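Local atomic coordinates of PatF (Prochloron didemni, PDB entry 4BG2), a protein that probably acts as a prenyltransferase in the biosynthesis of patellamides, cyclic peptides of the cyanobactin family. Residues A[50-55]-A[64-69]; A[60-65]-A[123-128]; A[115-120]-A[140-145]; A[167-172]-A[190-195]; A[218-223]-A[286-291]. All blocks are in the same frame, centred on the assembly; numbering follows the deposited sequence.

Contact 1 of 5, residues A[50-55]-A[64-69]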
# COMPACT_ATOMS: atom_id res chain seq x y z
N VAL A 50 1.01 9.30 5.80
CA VAL A 50 -0.28 8.65 5.76
C VAL A 50 -0.67 8.52 4.31
O VAL A 50 -0.77 9.54 3.60
CB VAL A 50 -1.37 9.45 6.50
CG1 VAL A 50 -2.71 8.74 6.38
CG2 VAL A 50 -0.98 9.68 7.95
N GLU A 51 -0.84 7.29 3.85
CA GLU A 51 -1.23 7.03 2.46
C GLU A 51 -2.66 6.58 2.46
O GLU A 51 -2.95 5.43 2.82
CB GLU A 51 -0.35 5.96 1.80
CG GLU A 51 -0.54 5.88 0.28
CD GLU A 51 0.50 5.01 -0.44
OE1 GLU A 51 0.98 4.04 0.16
OE2 GLU A 51 0.81 5.26 -1.64
N SER A 52 -3.56 7.48 2.10
CA SER A 52 -4.98 7.17 2.01
C SER A 52 -5.31 6.74 0.57
O SER A 52 -4.64 7.13 -0.37
CB SER A 52 -5.81 8.41 2.38
OG SER A 52 -5.44 8.98 3.63
N SER A 53 -6.38 5.99 0.39
CA SER A 53 -6.81 5.64 -0.95
C SER A 53 -8.31 5.38 -1.05
O SER A 53 -9.02 5.26 -0.04
CB SER A 53 -6.02 4.43 -1.43
OG SER A 53 -6.29 3.29 -0.62
N CYS A 54 -8.77 5.34 -2.29
CA CYS A 54 -10.14 4.98 -2.62
C CYS A 54 -10.10 3.90 -3.66
O CYS A 54 -9.47 4.05 -4.71
CB CYS A 54 -10.91 6.17 -3.15
SG CYS A 54 -11.09 7.50 -1.95
N GLN A 55 -10.74 2.78 -3.36
CA GLN A 55 -10.91 1.72 -4.36
C GLN A 55 -12.21 2.01 -5.08
O GLN A 55 -13.27 2.10 -4.45
CB GLN A 55 -10.97 0.36 -3.72
CG GLN A 55 -11.14 -0.79 -4.69
CD GLN A 55 -10.84 -2.12 -4.02
OE1 GLN A 55 -11.63 -2.61 -3.22
NE2 GLN A 55 -9.69 -2.69 -4.33
N GLY A 64 -12.33 3.94 3.05
CA GLY A 64 -11.71 3.76 4.37
C GLY A 64 -10.45 2.92 4.30
O GLY A 64 -10.40 1.83 4.86
N ARG A 65 -9.43 3.45 3.63
CA ARG A 65 -8.19 2.75 3.33
C ARG A 65 -6.98 3.63 3.63
O ARG A 65 -6.82 4.71 3.02
CB ARG A 65 -8.14 2.32 1.87
CG ARG A 65 -9.28 1.41 1.45
CD ARG A 65 -9.47 1.43 -0.06
NE ARG A 65 -8.22 1.12 -0.74
CZ ARG A 65 -7.79 -0.10 -1.00
NH1 ARG A 65 -8.50 -1.17 -0.67
NH2 ARG A 65 -6.61 -0.25 -1.58
N TYR A 66 -6.13 3.18 4.56
CA TYR A 66 -4.95 3.90 4.97
C TYR A 66 -3.76 2.99 5.20
O TYR A 66 -3.90 1.89 5.77
CB TYR A 66 -5.20 4.58 6.31
CG TYR A 66 -6.45 5.40 6.35
CD1 TYR A 66 -6.44 6.70 5.86
CD2 TYR A 66 -7.63 4.91 6.90
CE1 TYR A 66 -7.58 7.48 5.89
CE2 TYR A 66 -8.77 5.69 6.96
CZ TYR A 66 -8.73 6.98 6.44
OH TYR A 66 -9.85 7.79 6.46
N GLU A 67 -2.59 3.46 4.79
CA GLU A 67 -1.32 2.88 5.20
C GLU A 67 -0.52 4.00 5.87
O GLU A 67 -0.35 5.07 5.29
CB GLU A 67 -0.48 2.36 4.02
CG GLU A 67 -1.03 1.24 3.20
CD GLU A 67 -1.48 0.07 4.03
OE1 GLU A 67 -0.79 -0.40 5.08
OE2 GLU A 67 -2.54 -0.33 3.56
N VAL A 68 -0.02 3.74 7.08
CA VAL A 68 0.78 4.67 7.83
C VAL A 68 2.12 4.06 8.19
O VAL A 68 2.22 2.89 8.62
CB VAL A 68 0.04 5.08 9.10
CG1 VAL A 68 0.87 6.08 9.91
CG2 VAL A 68 -1.31 5.69 8.74
N CYS A 69 3.18 4.84 8.03
CA CYS A 69 4.47 4.42 8.56
C CYS A 69 5.38 5.58 8.85
O CYS A 69 5.21 6.68 8.32
CB CYS A 69 5.17 3.45 7.60
SG CYS A 69 5.70 4.19 6.03
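Glu51 and Glu67 form a hydrogen-bonded pair where strands 50-55 and 64-69 run antiparallel, 162° apart in direction, with Val50-Val68 and Ser52-Tyr66 as non-hydrogen-bonded pairs whose side chains lie on the other face. Glu51 N gives Glu67 O a short, straight bond of 2.7 Å, answered by Glu67 N to Glu51 O at 2.8 Å. Val50 and Val68 lie side by side, CG2 to CG2 at 4.1 Å. Next to them Ser52 OG sits at the edge of the Tyr66 ring, 3.3 Å from CD1. On the face of the two glutamates, Arg65 bends at chi3 (54°), which carries NE to Ser53 OG at 2.9 Å. Gln55 CB lies above one face of the guanidinium, offset toward its rim. An alanine in place of Arg65 would probably leave Ser53 OG without this donor and open a gap below Gln55 CB. The carboxylates of Glu51 and Glu67 stay apart, the first bonded to Tyr246 OH, the second, in one of its two conformers, to His124 and Thr120. Helices 3-25 and 34-42 pack on the valine and tyrosine face. The hairpin therefore separates a helix-covered side from a polar, hydrogen-bonded side of the barrel.

Contact 2 of 5, residues A[60-65]-A[123-128]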
# COMPACT_ATOMS: atom_id res chain seq x y z
N ARG A 60 -19.19 2.45 -7.48
CA ARG A 60 -18.91 2.20 -6.06
C ARG A 60 -17.55 2.73 -5.69
O ARG A 60 -16.59 2.59 -6.45
CB ARG A 60 -18.94 0.71 -5.71
CG ARG A 60 -20.31 0.08 -5.99
CD ARG A 60 -20.48 -1.26 -5.29
NE ARG A 60 -21.89 -1.58 -5.07
CZ ARG A 60 -22.63 -1.14 -4.06
NH1 ARG A 60 -22.12 -0.34 -3.13
NH2 ARG A 60 -23.90 -1.51 -3.96
N LEU A 61 -17.48 3.31 -4.51
CA LEU A 61 -16.26 3.85 -3.96
C LEU A 61 -16.09 3.35 -2.53
O LEU A 61 -16.99 3.50 -1.73
CB LEU A 61 -16.31 5.38 -3.97
CG LEU A 61 -15.03 6.10 -3.55
CD1 LEU A 61 -14.88 7.42 -4.28
CD2 LEU A 61 -15.01 6.33 -2.03
N GLN A 62 -14.94 2.78 -2.24
CA GLN A 62 -14.58 2.39 -0.87
C GLN A 62 -13.39 3.22 -0.41
O GLN A 62 -12.29 3.08 -0.91
CB GLN A 62 -14.26 0.90 -0.83
CG GLN A 62 -13.86 0.40 0.53
CD GLN A 62 -14.86 0.80 1.61
OE1 GLN A 62 -14.51 1.53 2.55
NE2 GLN A 62 -16.10 0.34 1.46
N GLY A 63 -13.64 4.12 0.54
CA GLY A 63 -12.66 5.12 0.93
C GLY A 63 -11.94 4.93 2.26
O GLY A 63 -11.05 5.71 2.59
N GLY A 64 -12.33 3.94 3.05
CA GLY A 64 -11.71 3.76 4.37
C GLY A 64 -10.45 2.92 4.30
O GLY A 64 -10.40 1.83 4.86
N ARG A 65 -9.43 3.45 3.63
CA ARG A 65 -8.19 2.75 3.33
C ARG A 65 -6.98 3.63 3.63
O ARG A 65 -6.82 4.71 3.02
CB ARG A 65 -8.14 2.32 1.87
CG ARG A 65 -9.28 1.41 1.45
CD ARG A 65 -9.47 1.43 -0.06
NE ARG A 65 -8.22 1.12 -0.74
CZ ARG A 65 -7.79 -0.10 -1.00
NH1 ARG A 65 -8.50 -1.17 -0.67
NH2 ARG A 65 -6.61 -0.25 -1.58
N VAL A 123 -5.32 -0.35 7.48
CA VAL A 123 -6.61 -0.99 7.44
C VAL A 123 -7.31 -0.62 6.14
O VAL A 123 -7.24 0.54 5.69
CB VAL A 123 -7.53 -0.58 8.62
CG1 VAL A 123 -7.01 -1.15 9.91
CG2 VAL A 123 -7.71 0.92 8.73
N HIS A 124 -8.03 -1.58 5.59
CA HIS A 124 -8.94 -1.36 4.48
C HIS A 124 -10.33 -1.81 4.89
O HIS A 124 -10.60 -3.01 5.04
CB HIS A 124 -8.49 -2.13 3.22
CG HIS A 124 -7.12 -1.77 2.73
ND1 HIS A 124 -6.44 -2.54 1.81
CD2 HIS A 124 -6.31 -0.73 3.01
CE1 HIS A 124 -5.28 -1.98 1.53
NE2 HIS A 124 -5.16 -0.89 2.28
N LEU A 125 -11.22 -0.83 5.05
CA LEU A 125 -12.64 -1.07 5.30
C LEU A 125 -13.29 -1.60 4.03
O LEU A 125 -13.10 -1.02 2.98
CB LEU A 125 -13.33 0.25 5.68
CG LEU A 125 -14.45 0.34 6.72
CD1 LEU A 125 -14.25 -0.67 7.83
CD2 LEU A 125 -14.53 1.76 7.29
N GLY A 126 -14.04 -2.70 4.12
CA GLY A 126 -14.85 -3.19 3.02
C GLY A 126 -16.30 -2.80 3.21
O GLY A 126 -16.64 -2.09 4.16
N SER A 127 -17.16 -3.30 2.34
CA SER A 127 -18.61 -3.06 2.44
C SER A 127 -19.23 -3.68 3.68
O SER A 127 -20.26 -3.22 4.16
CB SER A 127 -19.31 -3.59 1.21
OG SER A 127 -18.99 -4.96 1.05
N LYS A 128 -18.61 -4.74 4.19
CA LYS A 128 -19.03 -5.36 5.44
C LYS A 128 -17.84 -5.84 6.22
O LYS A 128 -16.73 -5.90 5.69
CB LYS A 128 -20.00 -6.52 5.16
CG LYS A 128 -19.58 -7.44 4.04
CD LYS A 128 -20.69 -8.40 3.71
CE LYS A 128 -20.46 -9.14 2.42
NZ LYS A 128 -19.20 -9.92 2.46
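Arg65 lays its guanidinium over one face of the His124 imidazole, the two planes 31° apart. NH1 stands above the ring toward its rim, 3.5 Å from His124 ND1, while the aliphatic part of the arginine packs on the same ring, CB to His124 CD2 at 3.7 Å. His124 ND1 bonds Glu179, which is likely to hold the ring's turn against the arginine; NE2 goes to Glu67. One residue on, Leu125 N gives Gly64 O an almost straight bond of 2.8 Å. Gly64 is the centre of an inverse gamma turn, and a CB on it would clash with Leu125 CB, so the glycine allows this approach. Gln62 crosses Leu125 at about a right angle, bent at chi2 (52°), which places CD; its amide is modelled too close to Leu125 O for its exact place to be certain. Gln62 OE1 accepts a long bond of 3.3 Å from Gly64 N, and an alanine in place of Gln62 would probably leave that N-H without this acceptor. With Arg65 and His124 as an antiparallel non-hydrogen-bonded pair, strands 60-70 and 116-124 are neighbours in the closed antiparallel barrel, as in ABBA-type prenyltransferases.

Contact 3 of 5, residues A[115-120]-A[140-145]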
# COMPACT_ATOMS: atom_id res chain seq x y z
N LYS A 115 18.15 -5.47 6.23
CA LYS A 115 17.78 -5.07 4.87
C LYS A 115 16.35 -4.57 4.74
O LYS A 115 15.87 -4.36 3.62
CB LYS A 115 18.03 -6.23 3.94
CG LYS A 115 19.49 -6.67 3.96
CD LYS A 115 19.68 -8.01 3.30
CE LYS A 115 21.14 -8.37 3.21
NZ LYS A 115 21.27 -9.46 2.21
N ILE A 116 15.70 -4.35 5.88
CA ILE A 116 14.32 -3.91 5.94
C ILE A 116 14.28 -2.52 6.57
O ILE A 116 14.89 -2.28 7.62
CB ILE A 116 13.45 -4.91 6.75
CG1 ILE A 116 13.44 -6.27 6.05
CG2 ILE A 116 12.02 -4.42 6.88
CD1 ILE A 116 12.79 -7.39 6.84
N ILE A 117 13.58 -1.60 5.91
CA ILE A 117 13.41 -0.24 6.41
C ILE A 117 12.39 -0.22 7.52
O ILE A 117 12.65 0.28 8.61
CB ILE A 117 12.95 0.74 5.29
CG1 ILE A 117 14.01 0.84 4.19
CG2 ILE A 117 12.70 2.12 5.87
CD1 ILE A 117 13.54 1.58 2.95
N ASN A 118 11.22 -0.76 7.25
CA ASN A 118 10.12 -0.75 8.20
C ASN A 118 9.01 -1.63 7.70
O ASN A 118 9.08 -2.19 6.60
CB ASN A 118 9.58 0.67 8.43
CG ASN A 118 8.91 1.28 7.19
OD1 ASN A 118 8.23 0.61 6.42
ND2 ASN A 118 9.05 2.57 7.05
N ASN A 119 7.99 -1.75 8.53
CA ASN A 119 6.67 -2.16 8.06
C ASN A 119 5.69 -1.02 8.31
O ASN A 119 5.93 -0.17 9.14
CB ASN A 119 6.22 -3.44 8.74
CG ASN A 119 6.01 -3.27 10.23
OD1 ASN A 119 6.94 -3.41 11.03
ND2 ASN A 119 4.78 -2.96 10.61
N THR A 120 4.60 -1.00 7.55
CA THR A 120 3.53 -0.06 7.75
C THR A 120 2.49 -0.68 8.68
O THR A 120 2.56 -1.87 9.01
CB THR A 120 2.78 0.24 6.42
OG1 THR A 120 2.22 -0.96 5.94
CG2 THR A 120 3.70 0.77 5.36
N ILE A 140 11.53 -2.76 1.82
CA ILE A 140 12.86 -3.33 1.77
C ILE A 140 13.83 -2.25 1.31
O ILE A 140 13.45 -1.39 0.53
CB ILE A 140 12.87 -4.52 0.79
CG1 ILE A 140 11.87 -5.58 1.25
CG2 ILE A 140 14.25 -5.13 0.65
CD1 ILE A 140 11.46 -6.55 0.16
N LYS A 141 15.08 -2.30 1.80
CA LYS A 141 16.09 -1.33 1.40
C LYS A 141 16.41 -1.56 -0.07
O LYS A 141 16.72 -2.69 -0.45
CB LYS A 141 17.35 -1.45 2.26
CG LYS A 141 17.13 -1.03 3.70
CD LYS A 141 18.43 -0.98 4.48
CE LYS A 141 18.18 -0.60 5.92
NZ LYS A 141 19.39 -0.85 6.77
N PRO A 142 16.32 -0.51 -0.90
CA PRO A 142 16.56 -0.68 -2.35
C PRO A 142 17.94 -1.16 -2.75
O PRO A 142 18.05 -1.84 -3.77
CB PRO A 142 16.32 0.72 -2.90
CG PRO A 142 15.31 1.29 -1.98
CD PRO A 142 15.73 0.80 -0.62
N GLU A 143 18.97 -0.80 -1.98
CA GLU A 143 20.36 -1.06 -2.37
C GLU A 143 20.98 -2.29 -1.71
O GLU A 143 22.19 -2.47 -1.74
CB GLU A 143 21.23 0.17 -2.07
CG GLU A 143 20.98 1.31 -3.04
CD GLU A 143 21.50 0.99 -4.44
OE1 GLU A 143 22.74 0.87 -4.60
OE2 GLU A 143 20.66 0.86 -5.37
N GLU A 144 20.14 -3.16 -1.15
CA GLU A 144 20.62 -4.42 -0.62
C GLU A 144 20.23 -5.54 -1.57
O GLU A 144 19.24 -5.42 -2.31
CB GLU A 144 20.03 -4.67 0.77
CG GLU A 144 20.37 -3.62 1.81
CD GLU A 144 21.80 -3.71 2.34
OE1 GLU A 144 22.48 -4.73 2.13
OE2 GLU A 144 22.25 -2.73 2.97
N ASP A 145 21.00 -6.63 -1.57
CA ASP A 145 20.61 -7.87 -2.23
C ASP A 145 19.63 -8.55 -1.28
O ASP A 145 20.01 -8.97 -0.19
CB ASP A 145 21.83 -8.76 -2.50
CG ASP A 145 21.44 -10.17 -2.97
OD1 ASP A 145 20.33 -10.35 -3.52
OD2 ASP A 145 22.26 -11.10 -2.80
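Lys115 NZ meets the flat carbonyl group of Asp145 nearly along the C=O axis, 2.8 Å from its O, whereas Lys141 N comes to Lys115 O tilted from the carbonyl plane, at 2.9 Å. The Glu144 carboxylate, the other flat group, lies against the aliphatic chain of Lys115 with OE1 4.0 Å from Lys115 CG. Lys115 has CG anti to the carbonyl carbon (chi1 -59°) and runs extended beyond it, crossing Glu144 at about a right angle; Lys115 CG lies 3.8 Å from Glu144 CB. Its ammonium is held both by the Asp145 carbonyl and by a salt bridge to Glu148, while the Glu144 carboxylate stays short of contact with it. A type I turn from Lys141 to Glu144 folds the chain back so that its far end reaches Lys115. At the near end Ile117 and Lys141 pass obliquely, Ile117 CG1 3.7 Å from Lys141 CG, and Ile117 CD1 touches Pro142 CD at 4.3 Å. Lys141 NZ itself goes to Arg114 O. Ile116 and Ile140 form an antiparallel non-hydrogen-bonded pair, their CA atoms 4.5 Å apart, just before the classic bulge that Ile117 and Asn118 make opposite His139. The contact thus marks the end of the pairing between strands 116-124 and 133-140, where the chain leaves the sheet for helix 147-157. Ile140 packs on Thr173 and Ile176 of strand 173-181, and Asp145 is tied to Arg171 of helix 163-172.

Contact 4 of 5, residues A[167-172]-A[190-195]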
# COMPACT_ATOMS: atom_id res chain seq x y z
N ARG A 167 12.46 -14.67 -11.49
CA ARG A 167 13.65 -13.83 -11.36
C ARG A 167 13.30 -12.37 -11.09
O ARG A 167 13.96 -11.73 -10.28
CB ARG A 167 14.54 -13.94 -12.62
CG ARG A 167 15.10 -15.34 -12.84
CD ARG A 167 16.06 -15.78 -11.73
NE ARG A 167 17.27 -14.95 -11.71
CZ ARG A 167 18.06 -14.77 -10.66
NH1 ARG A 167 17.79 -15.36 -9.49
NH2 ARG A 167 19.13 -13.99 -10.77
N VAL A 168 12.29 -11.84 -11.76
CA VAL A 168 11.82 -10.49 -11.46
C VAL A 168 11.43 -10.39 -9.98
O VAL A 168 11.80 -9.44 -9.30
CB VAL A 168 10.62 -10.08 -12.34
CG1 VAL A 168 10.07 -8.75 -11.88
CG2 VAL A 168 11.02 -10.01 -13.83
N LEU A 169 10.68 -11.37 -9.50
CA LEU A 169 10.22 -11.36 -8.10
C LEU A 169 11.40 -11.54 -7.13
O LEU A 169 11.48 -10.88 -6.11
CB LEU A 169 9.16 -12.44 -7.86
CG LEU A 169 7.92 -12.30 -8.71
CD1 LEU A 169 6.93 -13.42 -8.46
CD2 LEU A 169 7.26 -10.95 -8.50
N LEU A 170 12.31 -12.46 -7.45
CA LEU A 170 13.43 -12.73 -6.54
C LEU A 170 14.42 -11.56 -6.47
O LEU A 170 15.01 -11.31 -5.42
CB LEU A 170 14.18 -14.00 -6.97
CG LEU A 170 13.57 -15.37 -6.65
CD1 LEU A 170 14.44 -16.49 -7.20
CD2 LEU A 170 13.38 -15.54 -5.14
N ARG A 171 14.58 -10.82 -7.58
CA ARG A 171 15.60 -9.78 -7.67
C ARG A 171 15.09 -8.35 -7.43
O ARG A 171 15.79 -7.56 -6.83
CB ARG A 171 16.29 -9.81 -9.04
CG ARG A 171 17.06 -11.10 -9.37
CD ARG A 171 18.16 -11.42 -8.37
NE ARG A 171 19.00 -10.27 -8.05
CZ ARG A 171 19.95 -10.25 -7.11
NH1 ARG A 171 20.20 -11.33 -6.38
NH2 ARG A 171 20.65 -9.15 -6.89
N ASP A 172 13.88 -8.01 -7.89
CA ASP A 172 13.40 -6.61 -7.84
C ASP A 172 12.29 -6.31 -6.81
O ASP A 172 11.82 -5.17 -6.73
CB ASP A 172 12.94 -6.17 -9.23
CG ASP A 172 14.12 -6.03 -10.22
OD1 ASP A 172 15.31 -6.08 -9.79
OD2 ASP A 172 13.85 -5.86 -11.43
N LEU A 190 3.76 -9.84 -3.67
CA LEU A 190 5.16 -9.54 -3.99
C LEU A 190 5.25 -8.38 -4.95
O LEU A 190 4.60 -8.37 -6.00
CB LEU A 190 5.87 -10.75 -4.58
CG LEU A 190 6.45 -11.63 -3.47
CD1 LEU A 190 5.42 -12.67 -3.09
CD2 LEU A 190 7.78 -12.26 -3.85
N GLY A 191 6.05 -7.38 -4.57
CA GLY A 191 5.99 -6.06 -5.19
C GLY A 191 7.30 -5.63 -5.79
O GLY A 191 8.00 -4.81 -5.21
N PRO A 192 7.67 -6.21 -6.93
CA PRO A 192 8.80 -5.66 -7.65
C PRO A 192 8.52 -4.23 -8.12
O PRO A 192 7.39 -3.89 -8.49
CB PRO A 192 8.94 -6.61 -8.85
CG PRO A 192 7.60 -7.17 -9.04
CD PRO A 192 7.09 -7.35 -7.63
N CYS A 193 9.55 -3.40 -8.06
CA CYS A 193 9.47 -2.00 -8.46
C CYS A 193 10.61 -1.61 -9.39
O CYS A 193 11.68 -2.23 -9.35
CB CYS A 193 9.53 -1.10 -7.24
SG CYS A 193 8.12 -1.30 -6.15
N ALA A 194 10.38 -0.58 -10.21
CA ALA A 194 11.42 0.01 -11.07
C ALA A 194 11.35 1.53 -11.03
O ALA A 194 10.27 2.08 -11.00
CB ALA A 194 11.26 -0.48 -12.50
N PRO A 195 12.51 2.22 -11.06
CA PRO A 195 12.54 3.70 -10.97
C PRO A 195 11.91 4.42 -12.17
O PRO A 195 12.01 3.91 -13.29
CB PRO A 195 14.04 4.01 -10.90
CG PRO A 195 14.67 2.91 -11.70
CD PRO A 195 13.84 1.67 -11.42
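Pro192 receives Val168 and Leu169 where helix 163-172 of the outer layer packs on strand 186-194 of the antiparallel barrel, the two short axes 7.4 Å apart and inclined at 75°. Val168 holds CG1 anti to its backbone N (chi1 173°), which sets this methyl 3.9 Å from Pro192 CB; the two side chains cross at about a right angle. Leu169 starts the other way, with CG anti to the carbonyl carbon (chi1 -60°), and the end of its chain comes nearer the strand than its CB bond would suggest. Its CD2 touches Pro192 CD at 3.7 Å and also reaches Leu190 CB at 4.2 Å, spanning the two residues that flank Gly191. Leu154 of helix 147-157 packs on both leucines. Asp172 brings CB to 4.0 Å from Pro192 CB and offers its carboxylate elsewhere: OD1 accepts from Gly205 N and OD2 from Leu208 N, at the start of helix 206-215. Two accepted bonds satisfy this buried acid and restrict its rotation. The main-chain O of Asp172 faces the strand, meeting Pro192 CA in a CA-H...O contact of 3.2 Å. It also takes a bond from Cys193 N, at 3.2 Å, with the donor lying above the carbonyl plane.

Contact 5 of 5, residues A[218-223]-A[286-291]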
# COMPACT_ATOMS: atom_id res chain seq x y z
N ARG A 218 1.21 -2.24 -24.82
CA ARG A 218 1.77 -0.98 -25.29
C ARG A 218 1.33 0.17 -24.39
O ARG A 218 2.10 1.07 -24.10
CB ARG A 218 1.36 -0.73 -26.75
CG ARG A 218 2.02 -1.74 -27.69
CD ARG A 218 1.73 -1.45 -29.14
NE ARG A 218 0.35 -1.77 -29.51
CZ ARG A 218 -0.03 -2.58 -30.50
NH1 ARG A 218 0.86 -3.21 -31.27
NH2 ARG A 218 -1.33 -2.77 -30.73
N LYS A 219 0.09 0.12 -23.92
CA LYS A 219 -0.42 1.17 -23.06
C LYS A 219 0.37 1.23 -21.73
O LYS A 219 0.73 2.32 -21.28
CB LYS A 219 -1.92 0.98 -22.82
CG LYS A 219 -2.51 1.93 -21.79
CD LYS A 219 -3.38 3.00 -22.42
CE LYS A 219 -3.48 4.24 -21.53
NZ LYS A 219 -2.21 4.88 -21.05
N VAL A 220 0.65 0.08 -21.14
CA VAL A 220 1.55 0.01 -19.97
C VAL A 220 2.94 0.54 -20.29
O VAL A 220 3.46 1.40 -19.58
CB VAL A 220 1.68 -1.42 -19.42
CG1 VAL A 220 2.82 -1.51 -18.40
CG2 VAL A 220 0.38 -1.83 -18.75
N ASN A 221 3.53 0.04 -21.37
CA ASN A 221 4.85 0.50 -21.80
C ASN A 221 4.94 1.99 -22.09
O ASN A 221 5.98 2.59 -21.85
CB ASN A 221 5.38 -0.32 -22.98
CG ASN A 221 6.07 -1.59 -22.50
OD1 ASN A 221 7.23 -1.55 -22.07
ND2 ASN A 221 5.33 -2.71 -22.49
N SER A 222 3.85 2.60 -22.53
CA SER A 222 3.88 4.01 -22.88
C SER A 222 3.81 4.95 -21.69
O SER A 222 4.17 6.11 -21.83
CB SER A 222 2.78 4.37 -23.88
OG SER A 222 1.55 4.51 -23.21
N ILE A 223 3.36 4.46 -20.53
CA ILE A 223 3.21 5.31 -19.33
C ILE A 223 4.11 4.94 -18.14
O ILE A 223 4.30 5.76 -17.27
CB ILE A 223 1.75 5.36 -18.81
CG1 ILE A 223 1.25 3.96 -18.46
CG2 ILE A 223 0.84 6.05 -19.84
CD1 ILE A 223 -0.09 3.91 -17.75
N THR A 286 -5.35 -5.20 -17.96
CA THR A 286 -6.66 -5.35 -18.59
C THR A 286 -7.52 -4.09 -18.45
O THR A 286 -8.13 -3.65 -19.40
CB THR A 286 -7.43 -6.53 -17.95
OG1 THR A 286 -6.77 -7.76 -18.27
CG2 THR A 286 -8.90 -6.58 -18.45
N GLU A 287 -7.56 -3.51 -17.26
CA GLU A 287 -8.38 -2.33 -17.03
C GLU A 287 -7.79 -1.09 -17.70
O GLU A 287 -8.53 -0.16 -18.04
CB GLU A 287 -8.59 -2.09 -15.54
CG GLU A 287 -9.46 -0.88 -15.22
CD GLU A 287 -10.94 -1.10 -15.52
OE1 GLU A 287 -11.39 -2.26 -15.61
OE2 GLU A 287 -11.64 -0.08 -15.68
N LEU A 288 -6.48 -1.05 -17.87
CA LEU A 288 -5.81 0.04 -18.60
C LEU A 288 -6.12 0.08 -20.09
O LEU A 288 -5.95 1.11 -20.72
CB LEU A 288 -4.30 -0.04 -18.47
CG LEU A 288 -3.59 0.97 -17.57
CD1 LEU A 288 -2.09 0.82 -17.80
CD2 LEU A 288 -4.04 2.41 -17.81
N GLU A 289 -6.55 -1.05 -20.65
CA GLU A 289 -6.88 -1.12 -22.07
C GLU A 289 -8.17 -0.36 -22.40
O GLU A 289 -8.42 -0.04 -23.56
CB GLU A 289 -7.03 -2.59 -22.52
CG GLU A 289 -5.78 -3.47 -22.46
CD GLU A 289 -4.68 -3.11 -23.48
OE1 GLU A 289 -4.27 -1.93 -23.56
OE2 GLU A 289 -4.16 -4.04 -24.15
N LYS A 290 -8.99 -0.10 -21.38
CA LYS A 290 -10.30 0.53 -21.57
C LYS A 290 -10.17 2.03 -21.84
O LYS A 290 -9.18 2.64 -21.48
CB LYS A 290 -11.21 0.27 -20.34
CG LYS A 290 -11.56 -1.19 -20.03
CD LYS A 290 -12.11 -1.29 -18.61
CE LYS A 290 -13.02 -2.49 -18.31
NZ LYS A 290 -12.38 -3.81 -18.56
N SER A 291 -11.18 2.62 -22.48
CA SER A 291 -11.19 4.07 -22.77
C SER A 291 -11.20 4.91 -21.48
O SER A 291 -10.69 6.04 -21.43
CB SER A 291 -12.38 4.44 -23.66
OG SER A 291 -13.62 4.33 -22.97
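Leu288 points toward helix 218-223 and meets three of its side chains from different directions. Toward Ile223 the approach is tip to tip, the two CD1 atoms 3.7 Å apart. Val220 instead crosses the leucine at about a right angle, with its CG2 3.7 Å from the same Leu288 CD1. One methyl is thereby held between two branched side chains. The isoleucine meets it from an unusual start, with CG1 between the backbone N and the carbonyl carbon (chi1 59°). Lys219 also crosses Leu288 at about a right angle, but uses its aliphatic part: CG is 4.2 Å from Leu288 CD1 and CD is 3.6 Å from Leu288 O. The lysine chain bends at chi2 and again at chi4, and its ammonium makes a weak hydrogen bond with Tyr256 O. Glu289, the next residue after the leucine, turns its chain back so that OE1 comes to 3.8 Å from Lys219 CB. The contact is thus apolar at Leu288, Val220 and Ile223, while the aliphatic part of Lys219 lies by two oxygens without a bond. The weakly bonded helical turn 285-288, in the connection from strand 276-284 to strand 295-303, is packed against helix 218-223, with Phe245 of strand 242-247 touching Leu288 and Ile223.

Contacts 1, 4 and 5 are buried, contacts 2 and 3 partly so. Contacts 1 and 2 share Gly64 and Arg65 on strand 60-70 and join it to its two sheet neighbours; contact 1 lies nearest the chain centre. Glu67 of contact 1 ties it to contact 2 and, through Thr120, to contact 3. Contact 3 uses the other end of strand 116-124, about 28 Å from contact 2 between centres, and relies on lysine with backbone oxygens. Contact 4 is mainly apolar, yet the Asp145-Arg171 salt bridge ties it to contact 3. Contact 5, furthest from the chain centre, joins a short helix to a weakly bonded turn by apolar contacts and touches none of the others.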